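Local coordinates for Sn-glycerol-3-phosphate ABC transporter substrate-binding protein UspB (Mycobacterium tuberculosis, PDB 4MFI) that is the substrate-binding subunit of an ABC transporter and binds glycerophosphocholine, probably delivering it to the membrane permease for uptake, at residues P155-N160 with Q175-F180; S207-G212 with S268-T273; P213-G218 with T380-R385; A290-G295 with L372-H377. All blocks are in the same frame, centred on the assembly; numbering follows the deposited sequence.

Interaction 1: residues P155-N160 with Q175-F180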
loop_
_atom_site.group_PDB
_atom_site.type_symbol
_atom_site.label_atom_id
_atom_site.label_comp_id
_atom_site.label_asym_id
_atom_site.label_seq_id
_atom_site.Cartn_x
_atom_site.Cartn_y
_atom_site.Cartn_z
ATOM N N PRO A 155 -3.209 1.147 5.311
ATOM C CA PRO A 155 -3.485 2.203 6.285
ATOM C C PRO A 155 -3.878 1.610 7.643
ATOM O O PRO A 155 -4.308 0.453 7.742
ATOM C CB PRO A 155 -4.672 2.944 5.660
ATOM C CG PRO A 155 -4.544 2.670 4.186
ATOM C CD PRO A 155 -4.101 1.237 4.142
ATOM N N LEU A 156 -3.725 2.421 8.681
ATOM C CA LEU A 156 -4.033 2.034 10.049
ATOM C C LEU A 156 -4.593 3.268 10.748
ATOM O O LEU A 156 -4.189 4.389 10.438
ATOM C CB LEU A 156 -2.751 1.573 10.738
ATOM C CG LEU A 156 -2.891 0.743 12.006
ATOM C CD1 LEU A 156 -3.670 -0.530 11.724
ATOM C CD2 LEU A 156 -1.503 0.421 12.563
ATOM N N PHE A 157 -5.531 3.071 11.674
ATOM C CA PHE A 157 -6.128 4.182 12.417
ATOM C C PHE A 157 -5.411 4.322 13.758
ATOM O O PHE A 157 -5.521 3.459 14.625
ATOM C CB PHE A 157 -7.635 3.939 12.612
ATOM C CG PHE A 157 -8.387 5.130 13.144
ATOM C CD1 PHE A 157 -8.361 5.445 14.502
ATOM C CD2 PHE A 157 -9.146 5.926 12.290
ATOM C CE1 PHE A 157 -9.060 6.560 14.994
ATOM C CE2 PHE A 157 -9.856 7.025 12.773
ATOM C CZ PHE A 157 -9.809 7.347 14.125
ATOM N N TYR A 158 -4.656 5.403 13.914
ATOM C CA TYR A 158 -3.907 5.661 15.134
ATOM C C TYR A 158 -4.705 6.593 16.031
ATOM O O TYR A 158 -5.283 7.572 15.550
ATOM C CB TYR A 158 -2.568 6.319 14.795
ATOM C CG TYR A 158 -1.609 5.446 14.015
ATOM C CD1 TYR A 158 -0.678 4.655 14.678
ATOM C CD2 TYR A 158 -1.615 5.422 12.617
ATOM C CE1 TYR A 158 0.222 3.864 13.988
ATOM C CE2 TYR A 158 -0.713 4.615 11.908
ATOM C CZ TYR A 158 0.202 3.837 12.605
ATOM O OH TYR A 158 1.117 3.041 11.938
ATOM N N TYR A 159 -4.730 6.318 17.332
ATOM C CA TYR A 159 -5.448 7.199 18.252
ATOM C C TYR A 159 -4.746 7.412 19.582
ATOM O O TYR A 159 -4.098 6.509 20.117
ATOM C CB TYR A 159 -6.908 6.768 18.450
ATOM C CG TYR A 159 -7.149 5.457 19.178
ATOM C CD1 TYR A 159 -7.102 4.234 18.507
ATOM C CD2 TYR A 159 -7.478 5.443 20.531
ATOM C CE1 TYR A 159 -7.358 3.033 19.174
ATOM C CE2 TYR A 159 -7.736 4.257 21.202
ATOM C CZ TYR A 159 -7.666 3.054 20.526
ATOM O OH TYR A 159 -7.927 1.883 21.204
ATOM N N ASN A 160 -4.878 8.634 20.084
ATOM C CA ASN A 160 -4.285 9.081 21.335
ATOM C C ASN A 160 -5.231 8.699 22.474
ATOM O O ASN A 160 -6.360 9.200 22.550
ATOM C CB ASN A 160 -4.103 10.596 21.225
ATOM C CG ASN A 160 -3.469 11.219 22.439
ATOM O OD1 ASN A 160 -3.822 10.916 23.575
ATOM N ND2 ASN A 160 -2.545 12.146 22.196
ATOM N N GLN A 175 -16.367 2.512 14.883
ATOM C CA GLN A 175 -17.041 1.416 14.190
ATOM C C GLN A 175 -17.438 1.804 12.775
ATOM O O GLN A 175 -17.582 0.949 11.899
ATOM C CB GLN A 175 -18.311 1.036 14.960
ATOM C CG GLN A 175 -18.081 0.210 16.219
ATOM C CD GLN A 175 -17.785 -1.239 15.905
ATOM O OE1 GLN A 175 -17.798 -1.653 14.741
ATOM N NE2 GLN A 175 -17.521 -2.022 16.937
ATOM N N SER A 176 -17.658 3.098 12.570
ATOM C CA SER A 176 -17.977 3.633 11.255
ATOM C C SER A 176 -17.374 5.019 11.155
ATOM O O SER A 176 -17.113 5.670 12.178
ATOM C CB SER A 176 -19.497 3.707 11.037
ATOM O OG SER A 176 -20.104 4.654 11.909
ATOM N N TRP A 177 -17.168 5.494 9.937
ATOM C CA TRP A 177 -16.723 6.864 9.774
ATOM C C TRP A 177 -17.747 7.868 10.305
ATOM O O TRP A 177 -17.371 8.921 10.837
ATOM C CB TRP A 177 -16.337 7.134 8.316
ATOM C CG TRP A 177 -14.984 6.565 8.009
ATOM C CD1 TRP A 177 -14.703 5.444 7.276
ATOM C CD2 TRP A 177 -13.730 7.068 8.473
ATOM N NE1 TRP A 177 -13.337 5.231 7.248
ATOM C CE2 TRP A 177 -12.722 6.214 7.977
ATOM C CE3 TRP A 177 -13.359 8.165 9.257
ATOM C CZ2 TRP A 177 -11.364 6.428 8.236
ATOM C CZ3 TRP A 177 -12.013 8.375 9.516
ATOM C CH2 TRP A 177 -11.032 7.510 9.006
ATOM N N SER A 178 -19.034 7.536 10.209
ATOM C CA SER A 178 -20.060 8.421 10.743
ATOM C C SER A 178 -20.030 8.496 12.268
ATOM O O SER A 178 -20.247 9.567 12.837
ATOM C CB SER A 178 -21.439 8.041 10.208
ATOM O OG SER A 178 -21.500 8.330 8.825
ATOM N N GLU A 179 -19.728 7.384 12.937
ATOM C CA GLU A 179 -19.511 7.451 14.383
ATOM C C GLU A 179 -18.319 8.348 14.700
ATOM O O GLU A 179 -18.378 9.174 15.614
ATOM C CB GLU A 179 -19.286 6.067 14.993
ATOM C CG GLU A 179 -19.186 6.112 16.527
ATOM C CD GLU A 179 -18.739 4.806 17.159
ATOM O OE1 GLU A 179 -17.854 4.124 16.598
ATOM O OE2 GLU A 179 -19.276 4.460 18.239
ATOM N N PHE A 180 -17.232 8.195 13.945
ATOM C CA PHE A 180 -16.071 9.029 14.186
ATOM C C PHE A 180 -16.408 10.503 14.010
ATOM O O PHE A 180 -15.961 11.350 14.782
ATOM C CB PHE A 180 -14.886 8.671 13.295
ATOM C CG PHE A 180 -13.680 9.487 13.622
ATOM C CD1 PHE A 180 -13.084 9.353 14.867
ATOM C CD2 PHE A 180 -13.187 10.443 12.741
ATOM C CE1 PHE A 180 -12.001 10.136 15.239
ATOM C CE2 PHE A 180 -12.085 11.227 13.098
ATOM C CZ PHE A 180 -11.499 11.071 14.355
#
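Phe157, on the strand of residues 155-160, pushes its ring between Trp177 and Phe180, two aromatic side chains one turn apart at the start of helix 177-191. From CB, which points toward the helix, the side chain runs out with CG anti to the backbone N (chi1 -170°), which brings the ring to the helix. CD2 comes first, 4.1 Å from CH2 of Trp177, and CE2 lies beyond it against the same corner of the indole, 4.0 Å from Trp177 CH2. That ring pair is oblique, neither a stack nor a T-shape, with planes at 59°. The tip, CZ, turns to the other aromatic partner: it sits over one face of Phe180, nearer the rim than the middle, 3.7 Å from Phe180 CE1. With ring planes at 81° and centroids 5.3 Å apart, this is a T-shaped (edge-to-face) pair in which Phe157 supplies the edge. The turn carrying both helix residues is fixed at its beginning by an N-cap bond: Ser176 OG accepts from Glu179 N at 2.9 Å. Residues 155-160 belong to the mixed sheet of this periplasmic-binding-protein fold, so the aromatic cluster fastens helix 177-191 to that sheet; His198 adds a further edge-to-face ring at Phe180, and Pro174 touches Phe157. All three cluster residues are buried, and no hydrogen bond spans the two segments. Cohesion therefore rests on dispersion and on the weak electrostatics of ring C-H edges directed at a pi face.

Interaction 2: residues S207-G212 with S268-T273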
loop_
_atom_site.group_PDB
_atom_site.type_symbol
_atom_site.label_atom_id
_atom_site.label_comp_id
_atom_site.label_asym_id
_atom_site.label_seq_id
_atom_site.Cartn_x
_atom_site.Cartn_y
_atom_site.Cartn_z
ATOM N N SER A 207 -4.797 10.284 -1.582
ATOM C CA SER A 207 -5.605 9.409 -2.443
ATOM C C SER A 207 -5.561 7.957 -1.980
ATOM O O SER A 207 -6.507 7.206 -2.198
ATOM C CB SER A 207 -5.244 9.507 -3.928
ATOM O OG SER A 207 -3.976 8.933 -4.195
ATOM N N TRP A 208 -4.472 7.566 -1.322
ATOM C CA TRP A 208 -4.381 6.225 -0.757
ATOM C C TRP A 208 -5.242 6.072 0.490
ATOM O O TRP A 208 -6.037 5.134 0.585
ATOM C CB TRP A 208 -2.923 5.896 -0.436
ATOM C CG TRP A 208 -2.658 4.467 -0.072
ATOM C CD1 TRP A 208 -2.927 3.355 -0.826
ATOM C CD2 TRP A 208 -2.004 3.997 1.114
ATOM N NE1 TRP A 208 -2.497 2.224 -0.172
ATOM C CE2 TRP A 208 -1.924 2.592 1.020
ATOM C CE3 TRP A 208 -1.482 4.630 2.253
ATOM C CZ2 TRP A 208 -1.330 1.809 2.012
ATOM C CZ3 TRP A 208 -0.903 3.852 3.243
ATOM C CH2 TRP A 208 -0.828 2.455 3.116
ATOM N N THR A 209 -5.089 6.988 1.445
ATOM C CA THR A 209 -5.800 6.855 2.717
ATOM C C THR A 209 -7.289 7.181 2.618
ATOM O O THR A 209 -8.085 6.629 3.379
ATOM C CB THR A 209 -5.174 7.690 3.851
ATOM O OG1 THR A 209 -5.245 9.079 3.517
ATOM C CG2 THR A 209 -3.720 7.281 4.105
ATOM N N PHE A 210 -7.681 8.055 1.699
ATOM C CA PHE A 210 -9.102 8.390 1.527
ATOM C C PHE A 210 -9.869 7.262 0.853
ATOM O O PHE A 210 -11.095 7.204 0.921
ATOM C CB PHE A 210 -9.251 9.692 0.720
ATOM C CG PHE A 210 -10.682 10.074 0.422
ATOM C CD1 PHE A 210 -11.490 10.625 1.404
ATOM C CD2 PHE A 210 -11.209 9.895 -0.857
ATOM C CE1 PHE A 210 -12.806 10.976 1.124
ATOM C CE2 PHE A 210 -12.521 10.246 -1.142
ATOM C CZ PHE A 210 -13.320 10.788 -0.150
ATOM N N GLN A 211 -9.146 6.361 0.196
ATOM C CA GLN A 211 -9.776 5.269 -0.519
ATOM C C GLN A 211 -10.685 4.462 0.400
ATOM O O GLN A 211 -11.775 4.041 0.004
ATOM C CB GLN A 211 -8.692 4.359 -1.087
ATOM C CG GLN A 211 -8.834 4.142 -2.552
ATOM C CD GLN A 211 -7.737 3.302 -3.170
ATOM O OE1 GLN A 211 -7.941 2.722 -4.233
ATOM N NE2 GLN A 211 -6.560 3.249 -2.529
ATOM N N GLY A 212 -10.231 4.267 1.634
ATOM C CA GLY A 212 -10.984 3.507 2.611
ATOM C C GLY A 212 -12.319 4.129 2.978
ATOM O O GLY A 212 -13.359 3.485 2.809
ATOM N N SER A 268 -5.765 11.781 16.392
ATOM C CA SER A 268 -5.894 10.567 15.598
ATOM C C SER A 268 -5.517 10.846 14.152
ATOM O O SER A 268 -5.482 12.008 13.717
ATOM C CB SER A 268 -7.320 10.002 15.680
ATOM O OG SER A 268 -8.276 10.887 15.119
ATOM N N ALA A 269 -5.257 9.779 13.402
ATOM C CA ALA A 269 -4.828 9.893 12.015
ATOM C C ALA A 269 -4.863 8.539 11.358
ATOM O O ALA A 269 -4.606 7.530 12.003
ATOM C CB ALA A 269 -3.405 10.444 11.948
ATOM N N VAL A 270 -5.188 8.519 10.068
ATOM C CA VAL A 270 -4.963 7.338 9.246
ATOM C C VAL A 270 -3.622 7.495 8.541
ATOM O O VAL A 270 -3.404 8.435 7.775
ATOM C CB VAL A 270 -6.095 7.112 8.227
ATOM C CG1 VAL A 270 -5.755 5.952 7.297
ATOM C CG2 VAL A 270 -7.406 6.844 8.952
ATOM N N ALA A 271 -2.709 6.584 8.842
ATOM C CA ALA A 271 -1.379 6.611 8.263
ATOM C C ALA A 271 -0.952 5.184 7.961
ATOM O O ALA A 271 -1.661 4.241 8.289
ATOM C CB ALA A 271 -0.395 7.286 9.216
ATOM N N SER A 272 0.208 5.013 7.345
ATOM C CA SER A 272 0.643 3.669 6.995
ATOM C C SER A 272 1.007 2.829 8.209
ATOM O O SER A 272 1.487 3.347 9.227
ATOM C CB SER A 272 1.849 3.741 6.063
ATOM O OG SER A 272 2.245 2.453 5.636
ATOM N N THR A 273 0.797 1.520 8.084
ATOM C CA THR A 273 1.376 0.563 9.021
ATOM C C THR A 273 2.902 0.720 9.068
ATOM O O THR A 273 3.537 0.389 10.073
ATOM C CB THR A 273 1.018 -0.891 8.635
ATOM O OG1 THR A 273 1.284 -1.099 7.240
ATOM C CG2 THR A 273 -0.446 -1.163 8.897
HETATM O O HOH W 1 -4.967 10.197 6.127
#
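Two torsions bring Trp208 and Thr209 against the strand of residues 268-273. Trp208 has CG anti to its own N (chi1 -170°), which sends the indole out toward Ser272; in Thr209 a chi1 of 63° sets CG2 anti to the carbonyl carbon and leaves OG1 between N and C. The contact packs residues of helix 206-209 on a strand of the mixed sheet in this alpha/beta binding-protein fold, 268-272 running antiparallel to 144-160. On the apolar side, Thr209 CB meets Val270 CG1 at 3.9 Å, and Thr209 CG2 lies 4.0 Å from the same methyl, the two side chains lying alongside each other, pointing opposite ways. The indole touches with its benzo edge: CZ3 of Trp208 is 3.9 Å from Ser272 CB, which lies near the ring plane. The polar ends of this pair look to other partners, since Trp208 NE1 donates to Thr304 O, and Ser272 OG is bonded to Gly274 N. Pro155 of the neighbouring strand also packs on both Trp208 and Val270. No direct hydrogen bond crosses between the segments. Their one polar link is a water that joins the Thr209 hydroxyl to the strand backbone and so gives two buried polar groups a shared partner: it lies 2.9 Å from Thr209 OG1 and donates a hydrogen bond, also of 2.9 Å, to Val270 O.

Interaction 3: residues P213-G218 with T380-R385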
loop_
_atom_site.group_PDB
_atom_site.type_symbol
_atom_site.label_atom_id
_atom_site.label_comp_id
_atom_site.label_asym_id
_atom_site.label_seq_id
_atom_site.Cartn_x
_atom_site.Cartn_y
_atom_site.Cartn_z
ATOM N N PRO A 213 -12.309 5.365 3.506
ATOM C CA PRO A 213 -13.594 5.991 3.822
ATOM C C PRO A 213 -14.489 6.127 2.606
ATOM O O PRO A 213 -15.694 5.953 2.747
ATOM C CB PRO A 213 -13.207 7.368 4.390
ATOM C CG PRO A 213 -11.751 7.507 4.174
ATOM C CD PRO A 213 -11.185 6.122 4.084
ATOM N N ASN A 214 -13.922 6.394 1.435
ATOM C CA ASN A 214 -14.727 6.448 0.227
ATOM C C ASN A 214 -15.487 5.126 0.035
ATOM O O ASN A 214 -16.718 5.113 -0.078
ATOM C CB ASN A 214 -13.808 6.762 -0.962
ATOM C CG ASN A 214 -14.557 7.208 -2.197
ATOM O OD1 ASN A 214 -15.700 7.678 -2.138
ATOM N ND2 ASN A 214 -13.892 7.085 -3.339
ATOM N N TRP A 215 -14.762 4.011 0.041
ATOM C CA TRP A 215 -15.389 2.694 -0.055
ATOM C C TRP A 215 -16.416 2.442 1.061
ATOM O O TRP A 215 -17.472 1.852 0.816
ATOM C CB TRP A 215 -14.325 1.602 0.012
ATOM C CG TRP A 215 -13.441 1.494 -1.196
ATOM C CD1 TRP A 215 -13.731 1.866 -2.486
ATOM C CD2 TRP A 215 -12.117 0.956 -1.219
ATOM N NE1 TRP A 215 -12.657 1.584 -3.305
ATOM C CE2 TRP A 215 -11.659 1.019 -2.550
ATOM C CE3 TRP A 215 -11.273 0.419 -0.236
ATOM C CZ2 TRP A 215 -10.393 0.572 -2.920
ATOM C CZ3 TRP A 215 -10.021 -0.027 -0.606
ATOM C CH2 TRP A 215 -9.595 0.047 -1.935
ATOM N N ALA A 216 -16.090 2.856 2.286
ATOM C CA ALA A 216 -16.974 2.631 3.426
ATOM C C ALA A 216 -18.329 3.311 3.239
ATOM O O ALA A 216 -19.355 2.834 3.742
ATOM C CB ALA A 216 -16.311 3.115 4.711
ATOM N N PHE A 217 -18.323 4.419 2.505
ATOM C CA PHE A 217 -19.534 5.190 2.228
ATOM C C PHE A 217 -20.189 4.788 0.906
ATOM O O PHE A 217 -21.180 5.393 0.494
ATOM C CB PHE A 217 -19.215 6.692 2.241
ATOM C CG PHE A 217 -19.167 7.299 3.621
ATOM C CD1 PHE A 217 -20.302 7.296 4.426
ATOM C CD2 PHE A 217 -18.006 7.898 4.107
ATOM C CE1 PHE A 217 -20.283 7.870 5.692
ATOM C CE2 PHE A 217 -17.977 8.480 5.382
ATOM C CZ PHE A 217 -19.117 8.464 6.173
ATOM N N GLY A 218 -19.647 3.760 0.253
ATOM C CA GLY A 218 -20.210 3.259 -0.989
ATOM C C GLY A 218 -19.680 3.946 -2.231
ATOM O O GLY A 218 -20.168 3.691 -3.332
ATOM N N THR A 380 -8.491 -4.683 -3.003
ATOM C CA THR A 380 -7.590 -4.164 -4.037
ATOM C C THR A 380 -7.985 -2.741 -4.438
ATOM O O THR A 380 -9.155 -2.339 -4.335
ATOM C CB THR A 380 -7.531 -5.077 -5.274
ATOM O OG1 THR A 380 -8.852 -5.237 -5.796
ATOM C CG2 THR A 380 -6.958 -6.458 -4.913
ATOM N N GLN A 381 -6.997 -1.968 -4.865
ATOM C CA GLN A 381 -7.203 -0.545 -5.098
ATOM C C GLN A 381 -7.981 -0.223 -6.371
ATOM O O GLN A 381 -8.012 -1.010 -7.315
ATOM C CB GLN A 381 -5.862 0.176 -5.136
ATOM C CG GLN A 381 -5.095 0.118 -3.832
ATOM C CD GLN A 381 -3.914 1.051 -3.849
ATOM O OE1 GLN A 381 -4.086 2.276 -3.883
ATOM N NE2 GLN A 381 -2.702 0.489 -3.862
ATOM N N ASP A 382 -8.600 0.951 -6.386
ATOM C CA ASP A 382 -9.329 1.404 -7.573
ATOM C C ASP A 382 -8.380 1.591 -8.754
ATOM O O ASP A 382 -7.270 2.108 -8.599
ATOM C CB ASP A 382 -10.054 2.718 -7.287
ATOM C CG ASP A 382 -11.184 2.574 -6.291
ATOM O OD1 ASP A 382 -11.685 1.448 -6.052
ATOM O OD2 ASP A 382 -11.586 3.627 -5.758
ATOM N N TYR A 383 -8.820 1.168 -9.938
ATOM C CA TYR A 383 -7.984 1.276 -11.141
ATOM C C TYR A 383 -7.570 2.728 -11.383
ATOM O O TYR A 383 -6.460 2.995 -11.858
ATOM C CB TYR A 383 -8.713 0.765 -12.389
ATOM C CG TYR A 383 -8.945 -0.728 -12.506
ATOM C CD1 TYR A 383 -8.857 -1.591 -11.408
ATOM C CD2 TYR A 383 -9.299 -1.276 -13.732
ATOM C CE1 TYR A 383 -9.097 -2.959 -11.551
ATOM C CE2 TYR A 383 -9.541 -2.622 -13.882
ATOM C CZ TYR A 383 -9.444 -3.469 -12.797
ATOM O OH TYR A 383 -9.693 -4.818 -12.979
ATOM N N ALA A 384 -8.448 3.676 -11.051
ATOM C CA ALA A 384 -8.134 5.084 -11.292
ATOM C C ALA A 384 -6.914 5.565 -10.500
ATOM O O ALA A 384 -6.244 6.517 -10.916
ATOM C CB ALA A 384 -9.343 5.971 -11.009
ATOM N N ARG A 385 -6.623 4.917 -9.373
ATOM C CA ARG A 385 -5.426 5.259 -8.604
ATOM C C ARG A 385 -4.177 4.523 -9.090
ATOM O O ARG A 385 -3.110 5.127 -9.235
ATOM C CB ARG A 385 -5.621 5.039 -7.091
ATOM C CG ARG A 385 -4.411 5.536 -6.303
ATOM C CD ARG A 385 -4.516 5.397 -4.768
ATOM N NE ARG A 385 -3.290 5.988 -4.234
ATOM C CZ ARG A 385 -2.126 5.349 -4.177
ATOM N NH1 ARG A 385 -2.050 4.068 -4.517
ATOM N NH2 ARG A 385 -1.036 5.981 -3.769
HETATM O O HOH W 2 -12.057 4.787 -3.244
#
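The direct polar link is one hydrogen bond, from Trp215 NE1 to Asp382 OD1 at 2.9 Å. The oxygen lies almost in the indole plane, but the N-H reaches the syn side of the carboxylate 29° out of the carboxylate plane. The N-H...O angle is a bent 148°. Indole and carboxylate stand steeply to each other, their planes 75° apart. The water-mediated link runs alongside: a water accepts from Asn214 ND2 at 2.9 Å and donates to Asp382 OD2 at 2.8 Å. Tyr221 N also bonds to OD2, so both carboxylate oxygens are engaged, which would be expected to favour the charged form. These bonds tie helix 211-216, closed by a Schellman motif at Gly218, to the residue just before helix 383-386 in this periplasmic-binding-protein fold. Asp382 holds the N-cap position there without making a capping bond. Van der Waals contact comes from the far end of the indole, where Trp215 CH2 lies 3.4 Å from Thr380 O and 4.0 Å from Gln381 CA. Arg379 adds a cation-pi contact to the same indole.

Interaction 4: residues A290-G295 with L372-H377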
loop_
_atom_site.group_PDB
_atom_site.type_symbol
_atom_site.label_atom_id
_atom_site.label_comp_id
_atom_site.label_asym_id
_atom_site.label_seq_id
_atom_site.Cartn_x
_atom_site.Cartn_y
_atom_site.Cartn_z
ATOM N N ALA A 290 -5.972 0.788 15.453
ATOM C CA ALA A 290 -7.243 0.166 15.131
ATOM C C ALA A 290 -7.322 -0.052 13.630
ATOM O O ALA A 290 -6.737 0.714 12.848
ATOM C CB ALA A 290 -8.389 1.057 15.591
ATOM N N PRO A 291 -8.050 -1.094 13.208
ATOM C CA PRO A 291 -8.324 -1.216 11.776
ATOM C C PRO A 291 -9.212 -0.062 11.344
ATOM O O PRO A 291 -9.910 0.544 12.172
ATOM C CB PRO A 291 -9.087 -2.542 11.677
ATOM C CG PRO A 291 -9.738 -2.698 12.996
ATOM C CD PRO A 291 -8.781 -2.095 14.004
ATOM N N LEU A 292 -9.181 0.255 10.060
ATOM C CA LEU A 292 -10.094 1.260 9.543
ATOM C C LEU A 292 -11.525 0.747 9.697
ATOM O O LEU A 292 -11.757 -0.460 9.650
ATOM C CB LEU A 292 -9.792 1.563 8.076
ATOM C CG LEU A 292 -8.702 2.603 7.792
ATOM C CD1 LEU A 292 -7.344 2.252 8.396
ATOM C CD2 LEU A 292 -8.608 2.814 6.290
ATOM N N PRO A 293 -12.492 1.661 9.877
ATOM C CA PRO A 293 -13.892 1.230 9.868
ATOM C C PRO A 293 -14.227 0.479 8.582
ATOM O O PRO A 293 -13.766 0.832 7.490
ATOM C CB PRO A 293 -14.663 2.551 9.897
ATOM C CG PRO A 293 -13.723 3.527 10.525
ATOM C CD PRO A 293 -12.356 3.113 10.080
ATOM N N THR A 294 -15.025 -0.568 8.706
ATOM C CA THR A 294 -15.479 -1.283 7.525
ATOM C C THR A 294 -16.701 -0.575 6.948
ATOM O O THR A 294 -17.213 0.388 7.529
ATOM C CB THR A 294 -15.845 -2.729 7.858
ATOM O OG1 THR A 294 -17.030 -2.741 8.663
ATOM C CG2 THR A 294 -14.715 -3.394 8.620
ATOM N N GLY A 295 -17.158 -1.038 5.793
ATOM C CA GLY A 295 -18.457 -0.630 5.301
ATOM C C GLY A 295 -19.532 -1.485 5.946
ATOM O O GLY A 295 -19.263 -2.223 6.899
ATOM N N LEU A 372 -1.742 -6.998 11.389
ATOM C CA LEU A 372 -1.860 -8.344 10.847
ATOM C C LEU A 372 -3.307 -8.754 10.647
ATOM O O LEU A 372 -3.688 -9.271 9.590
ATOM C CB LEU A 372 -1.246 -9.336 11.832
ATOM C CG LEU A 372 0.213 -9.711 11.685
ATOM C CD1 LEU A 372 0.360 -11.214 11.849
ATOM C CD2 LEU A 372 0.663 -9.303 10.325
ATOM N N ASP A 373 -4.109 -8.541 11.684
ATOM C CA ASP A 373 -5.483 -9.022 11.694
ATOM C C ASP A 373 -6.377 -8.304 10.693
ATOM O O ASP A 373 -7.431 -8.817 10.320
ATOM C CB ASP A 373 -6.063 -8.934 13.105
ATOM C CG ASP A 373 -5.435 -9.944 14.058
ATOM O OD1 ASP A 373 -4.783 -10.901 13.587
ATOM O OD2 ASP A 373 -5.596 -9.781 15.284
ATOM N N GLN A 374 -5.950 -7.132 10.237
ATOM C CA GLN A 374 -6.730 -6.405 9.242
ATOM C C GLN A 374 -6.554 -6.966 7.823
ATOM O O GLN A 374 -7.389 -6.720 6.952
ATOM C CB GLN A 374 -6.390 -4.909 9.271
ATOM C CG GLN A 374 -7.344 -4.072 8.432
ATOM C CD GLN A 374 -7.125 -2.573 8.523
ATOM O OE1 GLN A 374 -8.077 -1.806 8.388
ATOM N NE2 GLN A 374 -5.879 -2.147 8.729
ATOM N N LEU A 375 -5.480 -7.714 7.580
ATOM C CA LEU A 375 -5.192 -8.202 6.220
ATOM C C LEU A 375 -6.326 -8.942 5.471
ATOM O O LEU A 375 -6.515 -8.713 4.270
ATOM C CB LEU A 375 -3.892 -9.022 6.192
ATOM C CG LEU A 375 -2.621 -8.168 6.215
ATOM C CD1 LEU A 375 -1.367 -9.025 6.322
ATOM C CD2 LEU A 375 -2.543 -7.276 4.984
ATOM N N PRO A 376 -7.092 -9.814 6.162
ATOM C CA PRO A 376 -8.183 -10.499 5.456
ATOM C C PRO A 376 -9.342 -9.566 5.119
ATOM O O PRO A 376 -10.274 -9.982 4.429
ATOM C CB PRO A 376 -8.662 -11.545 6.474
ATOM C CG PRO A 376 -7.539 -11.698 7.428
ATOM C CD PRO A 376 -6.901 -10.361 7.516
ATOM N N HIS A 377 -9.273 -8.327 5.598
ATOM C CA HIS A 377 -10.362 -7.370 5.449
ATOM C C HIS A 377 -9.939 -6.186 4.603
ATOM O O HIS A 377 -10.404 -5.066 4.774
ATOM C CB HIS A 377 -10.829 -6.930 6.829
ATOM C CG HIS A 377 -11.173 -8.076 7.718
ATOM N ND1 HIS A 377 -12.279 -8.869 7.507
ATOM C CD2 HIS A 377 -10.540 -8.590 8.799
ATOM C CE1 HIS A 377 -12.327 -9.810 8.434
ATOM N NE2 HIS A 377 -11.282 -9.664 9.228
HETATM O O HOH W 3 -10.684 -2.539 8.360
#
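Gln374 brings its side-chain carbonyl to the backbone at Pro291 and Leu292, and nearly all the close packing gathers around OE1. Its CG is anti to the backbone N (chi1 -170°) and the chain stays extended beyond, so the amide spans the distance from helix 366-374 to the loop. There OE1 accepts from Leu292 N at 2.9 Å. The approach is off-line: the N-H stands above the carbonyl plane of the amide, 38° out of it, and misses the lone pairs. Van der Waals contact with Pro291 fills in beside it, with OE1 of Gln374 3.4 Å from Pro291 CA and CD of Gln374 3.7 Å from Pro291 CB. Leu292 crosses the amide more loosely, its CB 3.8 Å from Gln374 OE1. The amide's other end, NE2, donates to Pro155 O on strand 144-160, so a single glutamine holds both the strand and the loop that follows strand 287-290 in the mixed sheet of this alpha/beta binding-protein fold. Both hydrogen-bonding ends of the amide being occupied fixes its flip. A water also donates to OE1 of Gln374 at 2.7 Å and to Leu292 O at 2.7 Å, making a small ring with the direct bond. The contact thins out toward the surface. Pro291, although it packs on the glutamine, is an exposed residue; His377 is exposed too and has CB pointing toward the loop, yet its side chain does not come within contact of it. Thr294 likewise makes no contact with residues 372-377, its OG1 turned instead to Gly295 O.

Overall arrangement
Strand 144-160 links interactions 1, 2 and 4. Interactions 1 and 2, centres about 10 Å apart, meet through its antiparallel pairing with strand 268-272, where Leu156 N lies 2.8 Å from Ala271 O. Interaction 4, its centre about 11 Å from that of interaction 1, joins the same strand by a probable hydrogen bond of 2.8 Å between Phe157 O and Ala290 N. Interaction 3 stands off the sheet: helix 211-216 links it to interaction 2, with centres about 12 Å apart, and Gln211 OE1 lies 2.9 Å from Asp382 N. Trp177 packs on Pro213 and Ala216, bridging interactions 1 and 3. None of the four contacts can be placed in the ligand site from its geometry.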